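Long-range contacts in condensin complex subunit 3 (Schizosaccharomyces pombe, PDB 5OQR), which serves as a HEAT-repeat regulatory subunit of the condensin complex, which is required for conversion of interphase chromatin into condensed, mitotic-like chromosomes: residues A[389-393]-A[426-430]; A[420-424]-A[482-486]; A[711-716]-A[750-755]; A[731-737]-A[772-776]. All coordinates share one frame. Numbering follows the deposited sequence.

Interaction 1: residues A[389-393]-A[426-430]; sequences TNSLS and IITEV
Residues 389-393 and 426-430 are both helical, on helices 378-394 and 416-434. Their N-to-C directions differ by 34° (signed crossing angle -34°), and the short axes approach to 9.6 Å. The closest CA pair is Ser393 and Ile426, at 5.5 Å. Apolar packing centres on Ile426 (chi1 m, chi2 t), whose CA-to-CB bond points across the gap: its CG2 lies 3.8 Å from Leu392 CB, and its CD1 4.0 Å from Thr389 CG2. Val430 (chi1 t) sets CG2 3.4 Å from Leu392 O and 3.7 Å from Ser393 O, a methyl against backbone carbonyls. Among polar groups, no hydrogen bond crosses the contact. Ser393 OG (chi1 m) donates back to Thr389 O at 2.8 Å, and Thr389 OG1 is bonded to Leu385 O. Tyr465 of helix 457-471 packs on Ile426 and hydrogen-bonds Leu392 O. Such packing of the first helix of one hairpin on a helix of the next is characteristic of a HEAT-repeat solenoid, here starting from HEAT repeat 6.

Interaction 2: residues A[420-424]-A[482-486]; sequences CSLLV and YMVDM
Two helical segments, 420-424 on helix 416-434 and 482-486 on helix 480-495, run nearly parallel: the angle between their directions is 23° (signed crossing angle 23°). Their axes stay 11.5 Å apart, and the nearest CA atoms, of Cys420 and Tyr482, are separated by 7.1 Å, so long side chains must bridge the gap. Tyr482 does most of this. With chi1 m (-66°) and chi2 -49°, its ring reaches across so that Cys420 C and Ser421 N lie over one face, while Cys420 CB (chi1 m) stands 3.7 Å from Tyr482 CD2. Val424, chi1 t, directs CG2 to 3.9 Å from Tyr482 CD1 and 4.0 Å from Met486 SD. The latter approach depends on the compact m, m, m conformation of Met486: its CA-to-CB bond points sideways, yet the folded chain brings the sulfur nearer. Asp485 (chi1 t) is peripheral, with OD1 4.2 Å from Val424 CG1. Ser421, at an off-rotamer chi1 of -94°, places OG 2.0 Å from Tyr482 OH; this is a clash in the model and supports no inference about bonding. Helix 457-471 lies beside the contact, touching Cys420 through Leu469 and Met486 through Val466. The pairing joins HEAT repeat 7 to the preceding part of the solenoid. With no hydrogen bond identified between the segments, the well-defined chemistry is apolar: aromatic ring, valine methyls and sulfur meeting by van der Waals contact.

Interaction 3: residues A[711-716]-A[750-755]; sequences ANMIFE and RTKRKL
Helical residues 711-716 (helix 706-717) and 750-755 (helix 745-759) lie almost parallel, 16° apart in direction (signed crossing angle 16°), with axes 9.1 Å apart and Asn712 and Thr751 as the nearest CA pair at 5.8 Å. These two residues make the hydrogen bond across the segments: Thr751 OG1 (chi1 m) donates to Asn712 OD1 at 2.8 Å, with Asn712 at chi1 m and chi2 -27°. Both groups are thus satisfied in a largely buried setting. At the exposed margin, Glu716 (chi1 m, chi2 t) and Lys754 form a long salt bridge, OE2 to NZ 3.7 Å, although Lys754 CE comes to 3.0 Å from Glu716 OE2. Lys754 NZ is also 3.1 Å from Arg750 NH2, two donors that cannot bond to each other. Phe715 (chi1 m, chi2 -50°) supplies the apolar side. Leu755 CA sits 3.9 Å from its ring centroid, only 2° off the normal, a CH-pi contact, and Leu755 CD2 is 3.5 Å from Phe715 CE1. Thr751 CG2 meets the ring edge, 3.8 Å from Phe715 CE2. Phe776 of helix 767-785 packs on Ala711 and Phe715. Near-parallel pairing of successive hairpins' first helices is typical of a HEAT-type solenoid, here joining HEAT repeat 9 to the C-terminal helices.

Interaction 4: residues A[731-737]-A[772-776]; sequences ISLLGKL and ILAKF
Ile772 is the clearest bump in this contact. Its side chain (chi1 m, chi2 t) enters a hollow lined by Ile731, Ser732, Leu734 and Gly735, a knob-into-hole fit. Ile772 CG2 lies 3.6 Å from Ile731 O, 4.0 Å from Gly735 N and 4.3 Å from Leu734 CB, and Ile772 CD1 reaches 4.1 Å from Ser732 CA. Helical residues 731-736 and 772-776 set this up: directions 37° apart (signed crossing angle 37°), axes 9.2 Å apart, closest CA atoms Gly735 and Ile772 at 6.2 Å. Leu734 (m, t) points toward 772-776 and fills the space between Leu773 and Phe776. Its CD1 is 3.7 Å from Leu773 CD2, while its CD2 lies over one face of the Phe776 ring, 4.1 Å from the centroid and 14° off the normal, a CH-pi contact. Phe776, with chi1 t and chi2 87°, also brings CD1 to 3.5 Å from Leu734 O. Ile731 CG2 fits against Leu773 CG at 4.1 Å, and toward the C-terminal end of the segment Leu737 CD1 is 4.1 Å from Phe776 CE1. No hydrogen bond joins the segments. Here the second helix of HEAT repeat 9 packs on that of the following hairpin, as in HEAT-type solenoids. Around them, helix 706-717 packs on Leu734 and Leu737 through Ala711, helix 745-759 touches Ile731 and Leu773 through Tyr758, and helix 669-682 meets Leu737 through Leu680.

The four contacts form two neighbouring pairs in one all-helical solenoid. Interactions 1 and 2, centres 13 Å apart, share helix 416-434: Thr389 CG2 packs 3.7 Å from Leu422 CD1, and Ile427 CG2 3.9 Å from Met486 CE. Interactions 3 and 4, centres 11 Å apart, meet where Ala711 CB lies 3.7 Å from Leu737 CD1 and 3.9 Å from Phe776 CZ, and where Phe715 CE1 is 3.7 Å from Leu734 CD1. Within each pair the segments alternate along the chain, as expected of helical repeats stacked in sequence. The pairs do not touch: even interactions 2 and 3 have nearest atoms about 47 Å apart, so they lie in separate regions of the solenoid.

Interaction 1: residues A[389-393]-A[426-430]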
loop_
_atom_site.group_PDB
_atom_site.type_symbol
_atom_site.label_atom_id
_atom_site.label_comp_id
_atom_site.label_asym_id
_atom_site.label_seq_id
_atom_site.Cartn_x
_atom_site.Cartn_y
_atom_site.Cartn_z
ATOM N N THR A 389 -11.035 18.742 -35.651
ATOM C CA THR A 389 -11.795 18.166 -36.753
ATOM C C THR A 389 -10.882 17.784 -37.910
ATOM O O THR A 389 -11.121 16.785 -38.597
ATOM C CB THR A 389 -12.860 19.151 -37.225
ATOM O OG1 THR A 389 -13.645 19.584 -36.109
ATOM C CG2 THR A 389 -13.770 18.504 -38.258
ATOM N N ASN A 390 -9.831 18.569 -38.141
ATOM C CA ASN A 390 -8.912 18.275 -39.233
ATOM C C ASN A 390 -7.973 17.131 -38.875
ATOM O O ASN A 390 -7.775 16.210 -39.672
ATOM C CB ASN A 390 -8.111 19.527 -39.594
ATOM C CG ASN A 390 -7.022 19.248 -40.611
ATOM O OD1 ASN A 390 -7.285 19.156 -41.810
ATOM N ND2 ASN A 390 -5.790 19.110 -40.137
ATOM N N SER A 391 -7.388 17.173 -37.677
ATOM C CA SER A 391 -6.413 16.160 -37.291
ATOM C C SER A 391 -7.023 14.765 -37.305
ATOM O O SER A 391 -6.353 13.791 -37.663
ATOM C CB SER A 391 -5.851 16.479 -35.908
ATOM O OG SER A 391 -5.312 17.787 -35.872
ATOM N N LEU A 392 -8.291 14.646 -36.910
ATOM C CA LEU A 392 -8.934 13.338 -36.898
ATOM C C LEU A 392 -9.300 12.882 -38.302
ATOM O O LEU A 392 -9.347 11.677 -38.568
ATOM C CB LEU A 392 -10.182 13.375 -36.017
ATOM C CG LEU A 392 -9.938 13.524 -34.515
ATOM C CD1 LEU A 392 -11.181 14.058 -33.826
ATOM C CD2 LEU A 392 -9.521 12.193 -33.912
ATOM N N SER A 393 -9.553 13.824 -39.211
ATOM C CA SER A 393 -9.999 13.471 -40.552
ATOM C C SER A 393 -8.843 13.098 -41.473
ATOM O O SER A 393 -9.017 12.251 -42.355
ATOM C CB SER A 393 -10.784 14.632 -41.159
ATOM O OG SER A 393 -11.973 14.879 -40.430
ATOM N N ILE A 426 -16.726 12.884 -39.475
ATOM C CA ILE A 426 -15.309 12.532 -39.494
ATOM C C ILE A 426 -15.139 11.050 -39.801
ATOM O O ILE A 426 -14.362 10.665 -40.681
ATOM C CB ILE A 426 -14.646 12.913 -38.158
ATOM C CG1 ILE A 426 -14.714 14.427 -37.948
ATOM C CG2 ILE A 426 -13.197 12.433 -38.116
ATOM C CD1 ILE A 426 -14.165 14.899 -36.622
ATOM N N ILE A 427 -15.868 10.196 -39.079
ATOM C CA ILE A 427 -15.714 8.756 -39.254
ATOM C C ILE A 427 -16.018 8.358 -40.691
ATOM O O ILE A 427 -15.355 7.482 -41.260
ATOM C CB ILE A 427 -16.608 7.999 -38.253
ATOM C CG1 ILE A 427 -16.048 8.145 -36.836
ATOM C CG2 ILE A 427 -16.706 6.518 -38.618
ATOM C CD1 ILE A 427 -16.965 7.637 -35.749
ATOM N N THR A 428 -17.025 8.984 -41.300
ATOM C CA THR A 428 -17.378 8.641 -42.674
ATOM C C THR A 428 -16.264 9.021 -43.639
ATOM O O THR A 428 -15.951 8.265 -44.566
ATOM C CB THR A 428 -18.682 9.329 -43.073
ATOM O OG1 THR A 428 -19.700 9.025 -42.111
ATOM C CG2 THR A 428 -19.138 8.855 -44.447
ATOM N N GLU A 429 -15.653 10.190 -43.442
ATOM C CA GLU A 429 -14.585 10.628 -44.333
ATOM C C GLU A 429 -13.369 9.720 -44.214
ATOM O O GLU A 429 -12.785 9.313 -45.225
ATOM C CB GLU A 429 -14.216 12.078 -44.025
ATOM C CG GLU A 429 -15.339 13.061 -44.311
ATOM C CD GLU A 429 -14.975 14.491 -43.955
ATOM O OE1 GLU A 429 -13.873 14.708 -43.408
ATOM O OE2 GLU A 429 -15.792 15.397 -44.223
ATOM N N VAL A 430 -12.970 9.388 -42.984
ATOM C CA VAL A 430 -11.864 8.456 -42.793
ATOM C C VAL A 430 -12.212 7.095 -43.374
ATOM O O VAL A 430 -11.328 6.352 -43.816
ATOM C CB VAL A 430 -11.504 8.353 -41.298
ATOM C CG1 VAL A 430 -10.332 7.401 -41.090
ATOM C CG2 VAL A 430 -11.177 9.725 -40.733
#

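Interaction 2: residues A[420-424]-A[482-486]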
loop_
_atom_site.group_PDB
_atom_site.type_symbol
_atom_site.label_atom_id
_atom_site.label_comp_id
_atom_site.label_asym_id
_atom_site.label_seq_id
_atom_site.Cartn_x
_atom_site.Cartn_y
_atom_site.Cartn_z
ATOM N N CYS A 420 -22.096 13.960 -31.886
ATOM C CA CYS A 420 -22.353 12.777 -32.700
ATOM C C CYS A 420 -22.358 13.132 -34.181
ATOM O O CYS A 420 -21.727 12.450 -34.995
ATOM C CB CYS A 420 -23.681 12.134 -32.294
ATOM S SG CYS A 420 -23.685 11.377 -30.654
ATOM N N SER A 421 -23.064 14.203 -34.547
ATOM C CA SER A 421 -23.083 14.652 -35.934
ATOM C C SER A 421 -21.671 14.849 -36.464
ATOM O O SER A 421 -21.284 14.270 -37.484
ATOM C CB SER A 421 -23.882 15.953 -36.048
ATOM O OG SER A 421 -25.228 15.691 -36.391
ATOM N N LEU A 422 -20.885 15.672 -35.773
ATOM C CA LEU A 422 -19.531 15.962 -36.228
ATOM C C LEU A 422 -18.697 14.693 -36.315
ATOM O O LEU A 422 -18.067 14.418 -37.342
ATOM C CB LEU A 422 -18.877 16.972 -35.288
ATOM C CG LEU A 422 -17.399 17.274 -35.542
ATOM C CD1 LEU A 422 -17.179 17.758 -36.966
ATOM C CD2 LEU A 422 -16.897 18.300 -34.543
ATOM N N LEU A 423 -18.678 13.901 -35.242
ATOM C CA LEU A 423 -17.789 12.748 -35.203
ATOM C C LEU A 423 -18.220 11.668 -36.188
ATOM O O LEU A 423 -17.381 10.895 -36.658
ATOM C CB LEU A 423 -17.722 12.192 -33.780
ATOM C CG LEU A 423 -16.696 11.091 -33.500
ATOM C CD1 LEU A 423 -15.329 11.419 -34.077
ATOM C CD2 LEU A 423 -16.582 10.883 -32.008
ATOM N N VAL A 424 -19.510 11.598 -36.516
ATOM C CA VAL A 424 -19.951 10.682 -37.564
ATOM C C VAL A 424 -19.468 11.164 -38.924
ATOM O O VAL A 424 -19.048 10.362 -39.767
ATOM C CB VAL A 424 -21.482 10.518 -37.528
ATOM C CG1 VAL A 424 -21.986 9.817 -38.786
ATOM C CG2 VAL A 424 -21.895 9.726 -36.298
ATOM N N TYR A 482 -27.925 8.046 -35.668
ATOM C CA TYR A 482 -26.479 7.876 -35.643
ATOM C C TYR A 482 -26.105 6.475 -35.177
ATOM O O TYR A 482 -25.190 5.856 -35.727
ATOM C CB TYR A 482 -25.850 8.949 -34.754
ATOM C CG TYR A 482 -26.011 10.344 -35.315
ATOM C CD1 TYR A 482 -25.692 10.620 -36.637
ATOM C CD2 TYR A 482 -26.499 11.381 -34.531
ATOM C CE1 TYR A 482 -25.841 11.889 -37.162
ATOM C CE2 TYR A 482 -26.654 12.654 -35.047
ATOM C CZ TYR A 482 -26.323 12.902 -36.363
ATOM O OH TYR A 482 -26.475 14.168 -36.883
ATOM N N MET A 483 -26.830 5.938 -34.195
ATOM C CA MET A 483 -26.546 4.589 -33.717
ATOM C C MET A 483 -26.838 3.549 -34.786
ATOM O O MET A 483 -25.980 2.721 -35.110
ATOM C CB MET A 483 -27.366 4.294 -32.468
ATOM C CG MET A 483 -26.950 5.112 -31.289
ATOM S SD MET A 483 -28.165 5.101 -29.976
ATOM C CE MET A 483 -27.299 6.148 -28.832
ATOM N N VAL A 484 -28.057 3.556 -35.327
ATOM C CA VAL A 484 -28.413 2.575 -36.347
ATOM C C VAL A 484 -27.414 2.630 -37.489
ATOM O O VAL A 484 -27.103 1.606 -38.107
ATOM C CB VAL A 484 -29.857 2.805 -36.844
ATOM C CG1 VAL A 484 -30.251 1.728 -37.840
ATOM C CG2 VAL A 484 -30.836 2.812 -35.681
ATOM N N ASP A 485 -26.885 3.819 -37.778
ATOM C CA ASP A 485 -25.875 3.959 -38.820
ATOM C C ASP A 485 -24.580 3.262 -38.421
ATOM O O ASP A 485 -24.091 2.380 -39.137
ATOM C CB ASP A 485 -25.625 5.441 -39.104
ATOM C CG ASP A 485 -24.843 5.666 -40.383
ATOM O OD1 ASP A 485 -24.141 6.691 -40.479
ATOM O OD2 ASP A 485 -24.930 4.815 -41.293
ATOM N N MET A 486 -24.006 3.648 -37.280
ATOM C CA MET A 486 -22.765 3.021 -36.831
ATOM C C MET A 486 -22.926 1.512 -36.703
ATOM O O MET A 486 -21.995 0.755 -37.003
ATOM C CB MET A 486 -22.320 3.619 -35.495
ATOM C CG MET A 486 -22.185 5.138 -35.487
ATOM S SD MET A 486 -21.377 5.791 -36.951
ATOM C CE MET A 486 -19.750 5.147 -36.694
#

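Interaction 3: residues A[711-716]-A[750-755]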
loop_
_atom_site.group_PDB
_atom_site.type_symbol
_atom_site.label_atom_id
_atom_site.label_comp_id
_atom_site.label_asym_id
_atom_site.label_seq_id
_atom_site.Cartn_x
_atom_site.Cartn_y
_atom_site.Cartn_z
ATOM N N ALA A 711 -22.820 -16.451 17.072
ATOM C CA ALA A 711 -22.790 -17.509 18.074
ATOM C C ALA A 711 -23.859 -18.555 17.786
ATOM O O ALA A 711 -23.587 -19.760 17.795
ATOM C CB ALA A 711 -22.979 -16.911 19.465
ATOM N N ASN A 712 -25.087 -18.107 17.516
ATOM C CA ASN A 712 -26.152 -19.037 17.163
ATOM C C ASN A 712 -25.787 -19.851 15.928
ATOM O O ASN A 712 -26.067 -21.053 15.864
ATOM C CB ASN A 712 -27.457 -18.275 16.937
ATOM C CG ASN A 712 -27.884 -17.483 18.151
ATOM O OD1 ASN A 712 -27.546 -17.827 19.283
ATOM N ND2 ASN A 712 -28.632 -16.412 17.924
ATOM N N MET A 713 -25.166 -19.213 14.931
ATOM C CA MET A 713 -24.731 -19.941 13.742
ATOM C C MET A 713 -23.742 -21.037 14.111
ATOM O O MET A 713 -23.848 -22.174 13.639
ATOM C CB MET A 713 -24.100 -18.979 12.733
ATOM C CG MET A 713 -25.022 -17.880 12.232
ATOM S SD MET A 713 -26.527 -18.501 11.470
ATOM C CE MET A 713 -25.856 -19.419 10.090
ATOM N N ILE A 714 -22.762 -20.705 14.949
ATOM C CA ILE A 714 -21.752 -21.682 15.346
ATOM C C ILE A 714 -22.406 -22.874 16.037
ATOM O O ILE A 714 -22.137 -24.031 15.698
ATOM C CB ILE A 714 -20.692 -21.012 16.240
ATOM C CG1 ILE A 714 -19.929 -19.957 15.433
ATOM C CG2 ILE A 714 -19.729 -22.049 16.812
ATOM C CD1 ILE A 714 -19.015 -19.078 16.251
ATOM N N PHE A 715 -23.283 -22.612 17.009
ATOM C CA PHE A 715 -23.935 -23.706 17.723
ATOM C C PHE A 715 -24.649 -24.647 16.763
ATOM O O PHE A 715 -24.633 -25.868 16.951
ATOM C CB PHE A 715 -24.919 -23.153 18.755
ATOM C CG PHE A 715 -24.261 -22.487 19.926
ATOM C CD1 PHE A 715 -23.246 -23.120 20.620
ATOM C CD2 PHE A 715 -24.650 -21.223 20.327
ATOM C CE1 PHE A 715 -22.638 -22.509 21.689
ATOM C CE2 PHE A 715 -24.043 -20.607 21.396
ATOM C CZ PHE A 715 -23.035 -21.251 22.078
ATOM N N GLU A 716 -25.278 -24.098 15.725
ATOM C CA GLU A 716 -26.021 -24.916 14.777
ATOM C C GLU A 716 -25.124 -25.651 13.790
ATOM O O GLU A 716 -25.587 -26.595 13.145
ATOM C CB GLU A 716 -27.016 -24.044 14.013
ATOM C CG GLU A 716 -28.228 -23.638 14.829
ATOM C CD GLU A 716 -29.045 -22.554 14.161
ATOM O OE1 GLU A 716 -28.596 -22.020 13.127
ATOM O OE2 GLU A 716 -30.141 -22.239 14.668
ATOM N N ARG A 750 -32.184 -16.394 23.830
ATOM C CA ARG A 750 -32.272 -17.159 22.593
ATOM C C ARG A 750 -30.965 -17.882 22.298
ATOM O O ARG A 750 -30.975 -19.027 21.834
ATOM C CB ARG A 750 -32.645 -16.240 21.430
ATOM C CG ARG A 750 -33.478 -16.925 20.363
ATOM C CD ARG A 750 -33.065 -16.525 18.959
ATOM N NE ARG A 750 -33.700 -17.376 17.956
ATOM C CZ ARG A 750 -33.313 -17.467 16.687
ATOM N NH1 ARG A 750 -32.280 -16.760 16.248
ATOM N NH2 ARG A 750 -33.956 -18.274 15.856
ATOM N N THR A 751 -29.829 -17.234 22.562
ATOM C CA THR A 751 -28.544 -17.872 22.298
ATOM C C THR A 751 -28.283 -19.005 23.281
ATOM O O THR A 751 -27.695 -20.026 22.913
ATOM C CB THR A 751 -27.417 -16.837 22.350
ATOM O OG1 THR A 751 -27.590 -15.895 21.287
ATOM C CG2 THR A 751 -26.052 -17.497 22.199
ATOM N N LYS A 752 -28.708 -18.843 24.536
ATOM C CA LYS A 752 -28.559 -19.926 25.500
ATOM C C LYS A 752 -29.364 -21.147 25.075
ATOM O O LYS A 752 -28.907 -22.285 25.225
ATOM C CB LYS A 752 -28.979 -19.457 26.892
ATOM C CG LYS A 752 -28.763 -20.500 27.973
ATOM C CD LYS A 752 -28.726 -19.877 29.358
ATOM C CE LYS A 752 -28.502 -20.931 30.431
ATOM N NZ LYS A 752 -29.601 -21.937 30.463
ATOM N N ARG A 753 -30.567 -20.932 24.537
ATOM C CA ARG A 753 -31.322 -22.036 23.954
ATOM C C ARG A 753 -30.511 -22.740 22.877
ATOM O O ARG A 753 -30.511 -23.974 22.794
ATOM C CB ARG A 753 -32.641 -21.521 23.380
ATOM C CG ARG A 753 -33.848 -21.772 24.264
ATOM C CD ARG A 753 -34.793 -20.584 24.253
ATOM N NE ARG A 753 -35.126 -20.157 22.896
ATOM C CZ ARG A 753 -35.618 -18.962 22.585
ATOM N NH1 ARG A 753 -35.834 -18.059 23.533
ATOM N NH2 ARG A 753 -35.888 -18.666 21.322
ATOM N N LYS A 754 -29.813 -21.972 22.039
ATOM C CA LYS A 754 -28.933 -22.568 21.040
ATOM C C LYS A 754 -27.805 -23.343 21.709
ATOM O O LYS A 754 -27.486 -24.467 21.311
ATOM C CB LYS A 754 -28.367 -21.480 20.125
ATOM C CG LYS A 754 -28.919 -21.496 18.716
ATOM C CD LYS A 754 -30.276 -20.835 18.633
ATOM C CE LYS A 754 -30.843 -20.944 17.230
ATOM N NZ LYS A 754 -32.275 -20.556 17.169
ATOM N N LEU A 755 -27.182 -22.744 22.725
ATOM C CA LEU A 755 -26.166 -23.439 23.508
ATOM C C LEU A 755 -26.687 -24.782 24.007
ATOM O O LEU A 755 -26.026 -25.814 23.854
ATOM C CB LEU A 755 -25.733 -22.546 24.677
ATOM C CG LEU A 755 -24.632 -22.974 25.661
ATOM C CD1 LEU A 755 -25.105 -24.036 26.653
ATOM C CD2 LEU A 755 -23.391 -23.442 24.934
#

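Interaction 4: residues A[731-737]-A[772-776]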
loop_
_atom_site.group_PDB
_atom_site.type_symbol
_atom_site.label_atom_id
_atom_site.label_comp_id
_atom_site.label_asym_id
_atom_site.label_seq_id
_atom_site.Cartn_x
_atom_site.Cartn_y
_atom_site.Cartn_z
ATOM N N ILE A 731 -15.440 -23.814 18.342
ATOM C CA ILE A 731 -15.751 -23.392 19.703
ATOM C C ILE A 731 -14.803 -22.285 20.140
ATOM O O ILE A 731 -15.195 -21.364 20.864
ATOM C CB ILE A 731 -15.699 -24.601 20.658
ATOM C CG1 ILE A 731 -16.858 -25.552 20.361
ATOM C CG2 ILE A 731 -15.758 -24.158 22.124
ATOM C CD1 ILE A 731 -16.702 -26.923 20.982
ATOM N N SER A 732 -13.543 -22.356 19.704
ATOM C CA SER A 732 -12.571 -21.317 20.029
ATOM C C SER A 732 -13.083 -19.929 19.673
ATOM O O SER A 732 -12.727 -18.947 20.333
ATOM C CB SER A 732 -11.257 -21.588 19.298
ATOM O OG SER A 732 -11.458 -21.630 17.897
ATOM N N LEU A 733 -13.920 -19.825 18.640
ATOM C CA LEU A 733 -14.377 -18.516 18.187
ATOM C C LEU A 733 -15.351 -17.882 19.169
ATOM O O LEU A 733 -15.406 -16.652 19.273
ATOM C CB LEU A 733 -15.022 -18.646 16.808
ATOM C CG LEU A 733 -14.151 -19.360 15.773
ATOM C CD1 LEU A 733 -14.908 -19.537 14.476
ATOM C CD2 LEU A 733 -12.853 -18.600 15.548
ATOM N N LEU A 734 -16.122 -18.695 19.897
ATOM C CA LEU A 734 -17.060 -18.150 20.874
ATOM C C LEU A 734 -16.354 -17.275 21.899
ATOM O O LEU A 734 -16.942 -16.312 22.400
ATOM C CB LEU A 734 -17.804 -19.287 21.569
ATOM C CG LEU A 734 -18.822 -20.036 20.710
ATOM C CD1 LEU A 734 -19.121 -21.391 21.311
ATOM C CD2 LEU A 734 -20.098 -19.226 20.571
ATOM N N GLY A 735 -15.097 -17.582 22.216
ATOM C CA GLY A 735 -14.346 -16.771 23.154
ATOM C C GLY A 735 -13.863 -15.458 22.577
ATOM O O GLY A 735 -13.596 -14.521 23.335
ATOM N N LYS A 736 -13.743 -15.369 21.254
ATOM C CA LYS A 736 -13.288 -14.145 20.610
ATOM C C LYS A 736 -14.428 -13.200 20.261
ATOM O O LYS A 736 -14.174 -12.026 19.974
ATOM C CB LYS A 736 -12.507 -14.479 19.338
ATOM C CG LYS A 736 -11.427 -15.526 19.536
ATOM C CD LYS A 736 -10.763 -15.898 18.229
ATOM C CE LYS A 736 -9.778 -17.040 18.413
ATOM N NZ LYS A 736 -8.719 -16.714 19.405
ATOM N N LEU A 737 -15.668 -13.679 20.283
ATOM C CA LEU A 737 -16.802 -12.832 19.948
ATOM C C LEU A 737 -16.849 -11.613 20.860
ATOM O O LEU A 737 -16.427 -11.654 22.018
ATOM C CB LEU A 737 -18.107 -13.617 20.060
ATOM C CG LEU A 737 -18.262 -14.824 19.136
ATOM C CD1 LEU A 737 -19.516 -15.604 19.492
ATOM C CD2 LEU A 737 -18.303 -14.391 17.685
ATOM N N ILE A 772 -14.415 -22.923 27.598
ATOM C CA ILE A 772 -14.924 -21.832 26.774
ATOM C C ILE A 772 -16.446 -21.822 26.793
ATOM O O ILE A 772 -17.071 -20.764 26.934
ATOM C CB ILE A 772 -14.379 -21.948 25.339
ATOM C CG1 ILE A 772 -12.854 -21.839 25.335
ATOM C CG2 ILE A 772 -14.974 -20.861 24.444
ATOM C CD1 ILE A 772 -12.218 -22.293 24.041
ATOM N N LEU A 773 -17.067 -22.993 26.652
ATOM C CA LEU A 773 -18.523 -23.061 26.666
ATOM C C LEU A 773 -19.084 -22.633 28.014
ATOM O O LEU A 773 -20.098 -21.930 28.077
ATOM C CB LEU A 773 -18.982 -24.475 26.317
ATOM C CG LEU A 773 -18.749 -24.915 24.871
ATOM C CD1 LEU A 773 -19.110 -26.377 24.701
ATOM C CD2 LEU A 773 -19.550 -24.056 23.903
ATOM N N ALA A 774 -18.435 -23.040 29.107
ATOM C CA ALA A 774 -18.912 -22.659 30.431
ATOM C C ALA A 774 -18.775 -21.160 30.654
ATOM O O ALA A 774 -19.688 -20.517 31.182
ATOM C CB ALA A 774 -18.147 -23.430 31.504
ATOM N N LYS A 775 -17.641 -20.585 30.260
ATOM C CA LYS A 775 -17.456 -19.147 30.411
ATOM C C LYS A 775 -18.431 -18.368 29.541
ATOM O O LYS A 775 -18.889 -17.290 29.936
ATOM C CB LYS A 775 -16.017 -18.778 30.069
ATOM C CG LYS A 775 -15.535 -17.488 30.708
ATOM C CD LYS A 775 -14.055 -17.257 30.439
ATOM C CE LYS A 775 -13.180 -18.270 31.167
ATOM N NZ LYS A 775 -12.233 -18.952 30.242
ATOM N N PHE A 776 -18.760 -18.893 28.360
ATOM C CA PHE A 776 -19.740 -18.244 27.500
ATOM C C PHE A 776 -21.142 -18.365 28.081
ATOM O O PHE A 776 -21.907 -17.394 28.083
ATOM C CB PHE A 776 -19.680 -18.857 26.101
ATOM C CG PHE A 776 -20.418 -18.070 25.061
ATOM C CD1 PHE A 776 -19.793 -17.039 24.386
ATOM C CD2 PHE A 776 -21.733 -18.364 24.755
ATOM C CE1 PHE A 776 -20.466 -16.313 23.428
ATOM C CE2 PHE A 776 -22.412 -17.642 23.797
ATOM C CZ PHE A 776 -21.777 -16.615 23.131
#